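D-alanyl transferase DltD (Enterococcus faecalis, PDB 6O93) probably transfers D-alanine onto lipoteichoic acid, a step in building the cell wall of this Gram-positive bacterium. Local coordinates at residues Q126-L131 with R178-M183; K229-A234 with L350-W355; A234-N237 with S243-F246. All coordinates share one frame; numbering follows the deposited sequence.

In the fold
Contact 1 comes first along the chain. It closes the loop from helix 124-132 to helix 175-195, and the intervening chain is largely helical. Contact 1 is complete before the other two begin, and it lies on the opposite side of the chain's centre. Contact 2 makes a much longer closure, from the end of helix 220-233 to the start of helix 352-367. The chain between them includes strands 289-294 and 331-333 of the parallel sheet. Contact 3 begins just after helix 220-233 and lies within that span, where it closes the loop between helices 220-233 and 244-251. Contacts 2 and 3 share Ala-234 and touch through Trp-352. Contact 1 lies about 45 Å from contact 2, centre to centre.

Contact 1: residues Q126-L131 with R178-M183; sequences QTYQWL and RDYFIM
Tyr-128 and Phe-181 meet at the centre of an aromatic cluster that also takes in Tyr-180. The cluster joins helix 124-132 to helix 175-195. The two short helical segments run roughly antiparallel, with an angle of 139° between their directions and axes 9.0 Å apart. Phe-181 turns its edge toward the face of Tyr-128, and the ring planes meet at 56°. Its CD1 atom lies over the middle of the tyrosine ring, 3.6 Å from Tyr-128 CD1. The first torsion of Phe-181 (chi1 -59°) sets CG anti to the carbonyl carbon, and the ring reaches across to helix 124-132. On the same side of its ring plane as Tyr-128, Phe-181 CZ packs 3.6 Å from Leu-131 CD1. Leu-131 CB also rests near Phe-181 CE2, so the leucine touches through both its base and one methyl. Leu-160 and Thr-163 of helix 158-168 add to this buried patch. The Tyr-180 ring meets Tyr-128 obliquely, with Tyr-128 OH at its edge, 3.5 Å from Tyr-180 CE2. The Tyr-128 hydroxyl is hydrogen-bonded to Asp-157. It also accepts a bond from a water, 3.0 Å from Tyr-128 OH. The same water is also hydrogen-bonded to Tyr-180 OH, at 2.9 Å, and so bridges the two tyrosines.

Contact 2: residues K229-A234 with L350-W355; sequences KIAAKA and LGWRGW
Ala-231 presses its methyl onto the face of the Trp-352 indole in a CH-pi contact. Its CB is 3.8 Å from the centroid of the six-membered ring of Trp-352 and 26° off the ring normal. The methyl is displaced toward the rim, and Ala-231 CB is 3.5 Å from both Trp-352 CD2 and Trp-352 CE3. The tryptophan takes this position with CG anti to its own carbonyl carbon (chi1 -58°), which carries the indole across to the end of helix 220-233.

Two further apolar contacts lie along the indole. Ile-230 CG2 sits beside the pyrrole part, 4.0 Å from Trp-352 CD1. Ala-234 CB meets the benzene part, 3.8 Å from Trp-352 CZ2. Two residues of the last helical turn and Ala-234, just after it, thus meet one indole.

The polar bonds lie beside this surface. Arg-353 forms salt bridges with Asp-224, on the same helix 220-233, and with Glu-340. It also bonds to the backbone oxygen of Arg-341. Gly-351 is the N-cap of the second helix, and its oxygen takes the N-H of Trp-355.

The parallel sheet and its helices are consistent with the SGNH-hydrolase clan. Trp-352 is the first residue of helix 352-367. That helix follows strand 331-333 at one side of the parallel sheet, and the indole packs against helix 220-233 and Ser-243, just before helix 244-251.

Contact 3: residues A234-N237 with S243-F246; sequences AINN and SNGF
The side-chain amide of Asn-244 meets those of Asn-236 and Asn-237 in different ways. Asn-244 OD1 lies over one face of the Asn-237 amide, 2.9 Å from Asn-237 CG, with the two planes 48° apart. The amide of Asn-236 is turned only 18° from that of Asn-244. At its nitrogen end, Asn-244 ND2 donates to Asn-236 OD1 at 3.1 Å, from above the carbonyl plane rather than along a lone pair. At the other end, Asn-244 OD1 accepts the backbone N-H of Asn-237 over 3.1 Å, again from out of the plane. That bond is the straighter of the two. Asn-237 ND2 reaches back past Asn-244 and makes a weak bond to its backbone oxygen, 3.2 Å from Asn-244 O. The first torsion of Asn-237 (chi1 73°) folds its amide back over Asn-244, and the two side chains slide past each other in opposite directions.

The contact closes the loop that links helix 220-233 to helix 244-251. Asn-244 is the first residue of the second helix, and Ser-243 is its N-cap, although that side chain makes no capping bond. Ser-243 OG bonds instead to the backbone oxygen of Ala-345. In the backbone, Asn-244 N donates to Ala-234 O at 3.1 Å. The same oxygen receives a CA-H contact from Ser-243, with Ser-243 CA 3.3 Å from Ala-234 O.

Contact 1: residues Q126-L131 with R178-M183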
loop_
_atom_site.group_PDB
_atom_site.type_symbol
_atom_site.label_atom_id
_atom_site.label_comp_id
_atom_site.label_asym_id
_atom_site.label_seq_id
_atom_site.Cartn_x
_atom_site.Cartn_y
_atom_site.Cartn_z
ATOM N N GLN A 126 5.188 -9.830 -13.243
ATOM C CA GLN A 126 3.787 -9.420 -13.238
ATOM C C GLN A 126 3.438 -8.608 -14.483
ATOM O O GLN A 126 2.340 -8.751 -15.037
ATOM C CB GLN A 126 3.489 -8.624 -11.967
ATOM C CG GLN A 126 3.735 -9.414 -10.687
ATOM C CD GLN A 126 3.669 -8.556 -9.433
ATOM O OE1 GLN A 126 3.435 -7.349 -9.501
ATOM N NE2 GLN A 126 3.884 -9.180 -8.281
ATOM N N THR A 127 4.358 -7.761 -14.945
ATOM C CA THR A 127 4.098 -6.963 -16.139
ATOM C C THR A 127 4.002 -7.846 -17.379
ATOM O O THR A 127 3.084 -7.692 -18.193
ATOM C CB THR A 127 5.191 -5.907 -16.308
ATOM O OG1 THR A 127 5.252 -5.095 -15.131
ATOM C CG2 THR A 127 4.909 -5.020 -17.512
ATOM N N TYR A 128 4.942 -8.779 -17.541
ATOM C CA TYR A 128 4.891 -9.695 -18.677
ATOM C C TYR A 128 3.669 -10.606 -18.603
ATOM O O TYR A 128 3.026 -10.877 -19.626
ATOM C CB TYR A 128 6.168 -10.535 -18.737
ATOM C CG TYR A 128 7.353 -9.858 -19.400
ATOM C CD1 TYR A 128 7.399 -8.480 -19.573
ATOM C CD2 TYR A 128 8.423 -10.609 -19.866
ATOM C CE1 TYR A 128 8.483 -7.873 -20.186
ATOM C CE2 TYR A 128 9.507 -10.015 -20.477
ATOM C CZ TYR A 128 9.534 -8.648 -20.636
ATOM O OH TYR A 128 10.616 -8.063 -21.248
ATOM N N GLN A 129 3.344 -11.101 -17.407
ATOM C CA GLN A 129 2.151 -11.925 -17.246
ATOM C C GLN A 129 0.901 -11.165 -17.672
ATOM O O GLN A 129 0.027 -11.718 -18.350
ATOM C CB GLN A 129 2.028 -12.382 -15.793
ATOM C CG GLN A 129 0.825 -13.271 -15.513
ATOM C CD GLN A 129 0.552 -13.422 -14.032
ATOM O OE1 GLN A 129 0.670 -12.464 -13.265
ATOM N NE2 GLN A 129 0.187 -14.631 -13.619
ATOM N N TRP A 130 0.803 -9.894 -17.281
ATOM C CA TRP A 130 -0.352 -9.081 -17.645
ATOM C C TRP A 130 -0.511 -8.995 -19.159
ATOM O O TRP A 130 -1.614 -9.168 -19.691
ATOM C CB TRP A 130 -0.210 -7.693 -17.013
ATOM C CG TRP A 130 -0.983 -6.590 -17.677
ATOM C CD1 TRP A 130 -2.335 -6.525 -17.859
ATOM C CD2 TRP A 130 -0.446 -5.375 -18.219
ATOM N NE1 TRP A 130 -2.670 -5.347 -18.490
ATOM C CE2 TRP A 130 -1.529 -4.625 -18.722
ATOM C CE3 TRP A 130 0.847 -4.851 -18.332
ATOM C CZ2 TRP A 130 -1.359 -3.381 -19.330
ATOM C CZ3 TRP A 130 1.013 -3.614 -18.937
ATOM C CH2 TRP A 130 -0.084 -2.893 -19.427
ATOM N N LEU A 131 0.588 -8.748 -19.877
ATOM C CA LEU A 131 0.501 -8.607 -21.327
ATOM C C LEU A 131 0.289 -9.948 -22.018
ATOM O O LEU A 131 -0.398 -10.011 -23.044
ATOM C CB LEU A 131 1.760 -7.930 -21.866
ATOM C CG LEU A 131 1.966 -6.488 -21.396
ATOM C CD1 LEU A 131 3.346 -5.992 -21.777
ATOM C CD2 LEU A 131 0.892 -5.579 -21.975
ATOM N N ARG A 178 3.314 -11.285 -27.691
ATOM C CA ARG A 178 2.843 -12.222 -26.679
ATOM C C ARG A 178 3.775 -13.422 -26.567
ATOM O O ARG A 178 4.115 -13.851 -25.458
ATOM C CB ARG A 178 1.419 -12.676 -27.009
ATOM C CG ARG A 178 0.854 -13.693 -26.032
ATOM C CD ARG A 178 -0.604 -14.008 -26.321
ATOM N NE ARG A 178 -1.149 -14.974 -25.368
ATOM C CZ ARG A 178 -1.078 -16.296 -25.504
ATOM N NH1 ARG A 178 -1.606 -17.085 -24.577
ATOM N NH2 ARG A 178 -0.482 -16.837 -26.561
ATOM N N ASP A 179 4.191 -13.984 -27.706
ATOM C CA ASP A 179 5.123 -15.107 -27.679
ATOM C C ASP A 179 6.400 -14.742 -26.932
ATOM O O ASP A 179 6.940 -15.556 -26.174
ATOM C CB ASP A 179 5.457 -15.555 -29.103
ATOM C CG ASP A 179 4.262 -16.142 -29.834
ATOM O OD1 ASP A 179 3.234 -16.429 -29.185
ATOM O OD2 ASP A 179 4.354 -16.316 -31.065
ATOM N N TYR A 180 6.899 -13.521 -27.136
ATOM C CA TYR A 180 8.118 -13.092 -26.456
ATOM C C TYR A 180 7.933 -13.098 -24.943
ATOM O O TYR A 180 8.778 -13.617 -24.204
ATOM C CB TYR A 180 8.526 -11.701 -26.942
ATOM C CG TYR A 180 9.639 -11.082 -26.133
ATOM C CD1 TYR A 180 10.964 -11.400 -26.386
ATOM C CD2 TYR A 180 9.364 -10.183 -25.112
ATOM C CE1 TYR A 180 11.986 -10.840 -25.649
ATOM C CE2 TYR A 180 10.381 -9.615 -24.366
ATOM C CZ TYR A 180 11.689 -9.947 -24.639
ATOM O OH TYR A 180 12.710 -9.388 -23.903
ATOM N N PHE A 181 6.832 -12.515 -24.461
ATOM C CA PHE A 181 6.576 -12.509 -23.025
ATOM C C PHE A 181 6.458 -13.929 -22.487
ATOM O O PHE A 181 6.958 -14.231 -21.398
ATOM C CB PHE A 181 5.308 -11.707 -22.723
ATOM C CG PHE A 181 5.374 -10.279 -23.186
ATOM C CD1 PHE A 181 6.466 -9.486 -22.872
ATOM C CD2 PHE A 181 4.356 -9.736 -23.950
ATOM C CE1 PHE A 181 6.536 -8.175 -23.301
ATOM C CE2 PHE A 181 4.421 -8.423 -24.385
ATOM C CZ PHE A 181 5.514 -7.643 -24.060
ATOM N N ILE A 182 5.814 -14.819 -23.247
ATOM C CA ILE A 182 5.648 -16.199 -22.800
ATOM C C ILE A 182 7.003 -16.885 -22.679
ATOM O O ILE A 182 7.252 -17.635 -21.726
ATOM C CB ILE A 182 4.704 -16.954 -23.755
ATOM C CG1 ILE A 182 3.280 -16.411 -23.608
ATOM C CG2 ILE A 182 4.744 -18.455 -23.483
ATOM C CD1 ILE A 182 2.309 -16.919 -24.654
ATOM N N MET A 183 7.900 -16.636 -23.636
ATOM C CA MET A 183 9.246 -17.193 -23.556
ATOM C C MET A 183 9.950 -16.751 -22.281
ATOM O O MET A 183 10.566 -17.563 -21.582
ATOM C CB MET A 183 10.068 -16.772 -24.772
ATOM C CG MET A 183 9.669 -17.432 -26.065
ATOM S SD MET A 183 10.803 -16.978 -27.385
ATOM C CE MET A 183 9.939 -17.654 -28.800
HETATM O O HOH W 1 13.563 -8.242 -21.389
#

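Contact 2: residues K229-A234 with L350-W355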
loop_
_atom_site.group_PDB
_atom_site.type_symbol
_atom_site.label_atom_id
_atom_site.label_comp_id
_atom_site.label_asym_id
_atom_site.label_seq_id
_atom_site.Cartn_x
_atom_site.Cartn_y
_atom_site.Cartn_z
ATOM N N LYS A 229 0.878 4.676 27.427
ATOM C CA LYS A 229 1.960 4.445 28.378
ATOM C C LYS A 229 3.205 3.921 27.673
ATOM O O LYS A 229 4.317 4.408 27.911
ATOM C CB LYS A 229 1.502 3.470 29.463
ATOM C CG LYS A 229 0.369 3.998 30.330
ATOM C CD LYS A 229 -0.063 2.969 31.363
ATOM C CE LYS A 229 -1.176 3.505 32.251
ATOM N NZ LYS A 229 -1.631 2.494 33.248
ATOM N N ILE A 230 3.042 2.925 26.799
ATOM C CA ILE A 230 4.189 2.373 26.081
ATOM C C ILE A 230 4.802 3.426 25.168
ATOM O O ILE A 230 6.027 3.582 25.108
ATOM C CB ILE A 230 3.772 1.114 25.297
ATOM C CG1 ILE A 230 3.576 -0.061 26.261
ATOM C CG2 ILE A 230 4.808 0.786 24.222
ATOM C CD1 ILE A 230 2.996 -1.309 25.616
ATOM N N ALA A 231 3.961 4.169 24.444
ATOM C CA ALA A 231 4.468 5.197 23.543
ATOM C C ALA A 231 5.246 6.266 24.301
ATOM O O ALA A 231 6.295 6.728 23.834
ATOM C CB ALA A 231 3.311 5.828 22.769
ATOM N N ALA A 232 4.750 6.672 25.474
ATOM C CA ALA A 232 5.404 7.734 26.232
ATOM C C ALA A 232 6.851 7.385 26.560
ATOM O O ALA A 232 7.698 8.280 26.651
ATOM C CB ALA A 232 4.624 8.021 27.514
ATOM N N LYS A 233 7.152 6.097 26.743
ATOM C CA LYS A 233 8.530 5.687 26.996
ATOM C C LYS A 233 9.415 5.926 25.778
ATOM O O LYS A 233 10.585 6.303 25.919
ATOM C CB LYS A 233 8.578 4.208 27.385
ATOM C CG LYS A 233 8.068 3.886 28.777
ATOM C CD LYS A 233 8.036 2.376 28.994
ATOM C CE LYS A 233 7.784 2.009 30.448
ATOM N NZ LYS A 233 7.756 0.533 30.645
ATOM N N ALA A 234 8.878 5.715 24.577
ATOM C CA ALA A 234 9.680 5.619 23.365
ATOM C C ALA A 234 9.745 6.918 22.570
ATOM O O ALA A 234 10.174 6.896 21.411
ATOM C CB ALA A 234 9.135 4.501 22.473
ATOM N N LEU A 350 2.049 5.640 10.774
ATOM C CA LEU A 350 1.148 5.222 11.839
ATOM C C LEU A 350 1.928 4.550 12.959
ATOM O O LEU A 350 2.925 3.860 12.724
ATOM C CB LEU A 350 0.088 4.258 11.298
ATOM C CG LEU A 350 -1.028 4.866 10.449
ATOM C CD1 LEU A 350 -1.790 3.770 9.717
ATOM C CD2 LEU A 350 -1.972 5.684 11.313
ATOM N N GLY A 351 1.454 4.746 14.189
ATOM C CA GLY A 351 2.110 4.241 15.373
ATOM C C GLY A 351 1.125 3.591 16.330
ATOM O O GLY A 351 0.059 3.112 15.940
ATOM N N TRP A 352 1.507 3.598 17.606
ATOM C CA TRP A 352 0.829 2.838 18.651
ATOM C C TRP A 352 -0.686 2.993 18.606
ATOM O O TRP A 352 -1.400 2.034 18.297
ATOM C CB TRP A 352 1.362 3.258 20.023
ATOM C CG TRP A 352 2.843 3.077 20.160
ATOM C CD1 TRP A 352 3.494 1.968 20.614
ATOM C CD2 TRP A 352 3.858 4.033 19.835
ATOM N NE1 TRP A 352 4.852 2.173 20.592
ATOM C CE2 TRP A 352 5.101 3.434 20.118
ATOM C CE3 TRP A 352 3.836 5.338 19.332
ATOM C CZ2 TRP A 352 6.311 4.095 19.915
ATOM C CZ3 TRP A 352 5.038 5.990 19.132
ATOM C CH2 TRP A 352 6.258 5.370 19.423
ATOM N N ARG A 353 -1.197 4.184 18.917
ATOM C CA ARG A 353 -2.640 4.382 18.945
ATOM C C ARG A 353 -3.249 4.485 17.553
ATOM O O ARG A 353 -4.445 4.218 17.394
ATOM C CB ARG A 353 -2.985 5.635 19.751
ATOM C CG ARG A 353 -2.659 5.524 21.233
ATOM C CD ARG A 353 -3.150 6.746 21.984
ATOM N NE ARG A 353 -4.604 6.855 21.931
ATOM C CZ ARG A 353 -5.281 7.987 22.095
ATOM N NH1 ARG A 353 -4.638 9.127 22.321
ATOM N NH2 ARG A 353 -6.606 7.978 22.029
ATOM N N GLY A 354 -2.460 4.862 16.547
ATOM C CA GLY A 354 -2.979 4.896 15.189
ATOM C C GLY A 354 -3.299 3.510 14.662
ATOM O O GLY A 354 -4.378 3.273 14.110
ATOM N N TRP A 355 -2.365 2.572 14.825
ATOM C CA TRP A 355 -2.613 1.206 14.374
ATOM C C TRP A 355 -3.739 0.557 15.170
ATOM O O TRP A 355 -4.541 -0.200 14.612
ATOM C CB TRP A 355 -1.335 0.377 14.477
ATOM C CG TRP A 355 -0.419 0.566 13.312
ATOM C CD1 TRP A 355 0.850 1.065 13.338
ATOM C CD2 TRP A 355 -0.706 0.267 11.940
ATOM N NE1 TRP A 355 1.375 1.089 12.067
ATOM C CE2 TRP A 355 0.439 0.604 11.191
ATOM C CE3 TRP A 355 -1.819 -0.255 11.273
ATOM C CZ2 TRP A 355 0.503 0.437 9.811
ATOM C CZ3 TRP A 355 -1.751 -0.424 9.901
ATOM C CH2 TRP A 355 -0.599 -0.078 9.186
#

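Contact 3: residues A234-N237 with S243-F246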
loop_
_atom_site.group_PDB
_atom_site.type_symbol
_atom_site.label_atom_id
_atom_site.label_comp_id
_atom_site.label_asym_id
_atom_site.label_seq_id
_atom_site.Cartn_x
_atom_site.Cartn_y
_atom_site.Cartn_z
ATOM N N ALA A 234 8.878 5.715 24.577
ATOM C CA ALA A 234 9.680 5.619 23.365
ATOM C C ALA A 234 9.745 6.918 22.570
ATOM O O ALA A 234 10.174 6.896 21.411
ATOM C CB ALA A 234 9.135 4.501 22.473
ATOM N N ILE A 235 9.341 8.045 23.155
ATOM C CA ILE A 235 9.360 9.319 22.443
ATOM C C ILE A 235 9.846 10.421 23.375
ATOM O O ILE A 235 9.464 11.587 23.225
ATOM C CB ILE A 235 7.968 9.658 21.873
ATOM C CG1 ILE A 235 6.950 9.839 23.005
ATOM C CG2 ILE A 235 7.507 8.568 20.916
ATOM C CD1 ILE A 235 5.534 10.101 22.525
ATOM N N ASN A 236 10.705 10.066 24.329
ATOM C CA ASN A 236 11.075 10.980 25.401
ATOM C C ASN A 236 12.313 11.820 25.101
ATOM O O ASN A 236 12.631 12.716 25.891
ATOM C CB ASN A 236 11.301 10.199 26.703
ATOM C CG ASN A 236 12.379 9.140 26.573
ATOM O OD1 ASN A 236 13.171 9.151 25.631
ATOM N ND2 ASN A 236 12.418 8.217 27.527
ATOM N N ASN A 237 13.019 11.569 23.998
ATOM C CA ASN A 237 14.221 12.332 23.681
ATOM C C ASN A 237 13.940 13.542 22.798
ATOM O O ASN A 237 14.885 14.170 22.312
ATOM C CB ASN A 237 15.274 11.432 23.016
ATOM C CG ASN A 237 14.919 11.050 21.588
ATOM O OD1 ASN A 237 13.920 11.502 21.028
ATOM N ND2 ASN A 237 15.757 10.213 20.985
ATOM N N SER A 243 9.480 8.819 17.608
ATOM C CA SER A 243 10.267 7.730 18.173
ATOM C C SER A 243 11.726 8.146 18.313
ATOM O O SER A 243 12.276 8.842 17.455
ATOM C CB SER A 243 10.153 6.482 17.296
ATOM O OG SER A 243 8.828 5.983 17.291
ATOM N N ASN A 244 12.352 7.709 19.408
ATOM C CA ASN A 244 13.707 8.152 19.725
ATOM C C ASN A 244 14.674 7.848 18.588
ATOM O O ASN A 244 15.419 8.728 18.141
ATOM C CB ASN A 244 14.182 7.493 21.021
ATOM C CG ASN A 244 13.431 7.992 22.239
ATOM O OD1 ASN A 244 12.862 9.083 22.227
ATOM N ND2 ASN A 244 13.429 7.195 23.300
ATOM N N GLY A 245 14.681 6.602 18.110
ATOM C CA GLY A 245 15.601 6.233 17.044
ATOM C C GLY A 245 15.382 7.045 15.783
ATOM O O GLY A 245 16.327 7.584 15.203
ATOM N N PHE A 246 14.127 7.139 15.340
ATOM C CA PHE A 246 13.811 7.929 14.157
ATOM C C PHE A 246 14.277 9.372 14.319
ATOM O O PHE A 246 14.787 9.979 13.369
ATOM C CB PHE A 246 12.304 7.870 13.896
ATOM C CG PHE A 246 11.880 8.467 12.581
ATOM C CD1 PHE A 246 11.758 9.841 12.430
ATOM C CD2 PHE A 246 11.574 7.651 11.504
ATOM C CE1 PHE A 246 11.357 10.387 11.225
ATOM C CE2 PHE A 246 11.172 8.193 10.299
ATOM C CZ PHE A 246 11.063 9.562 10.160
#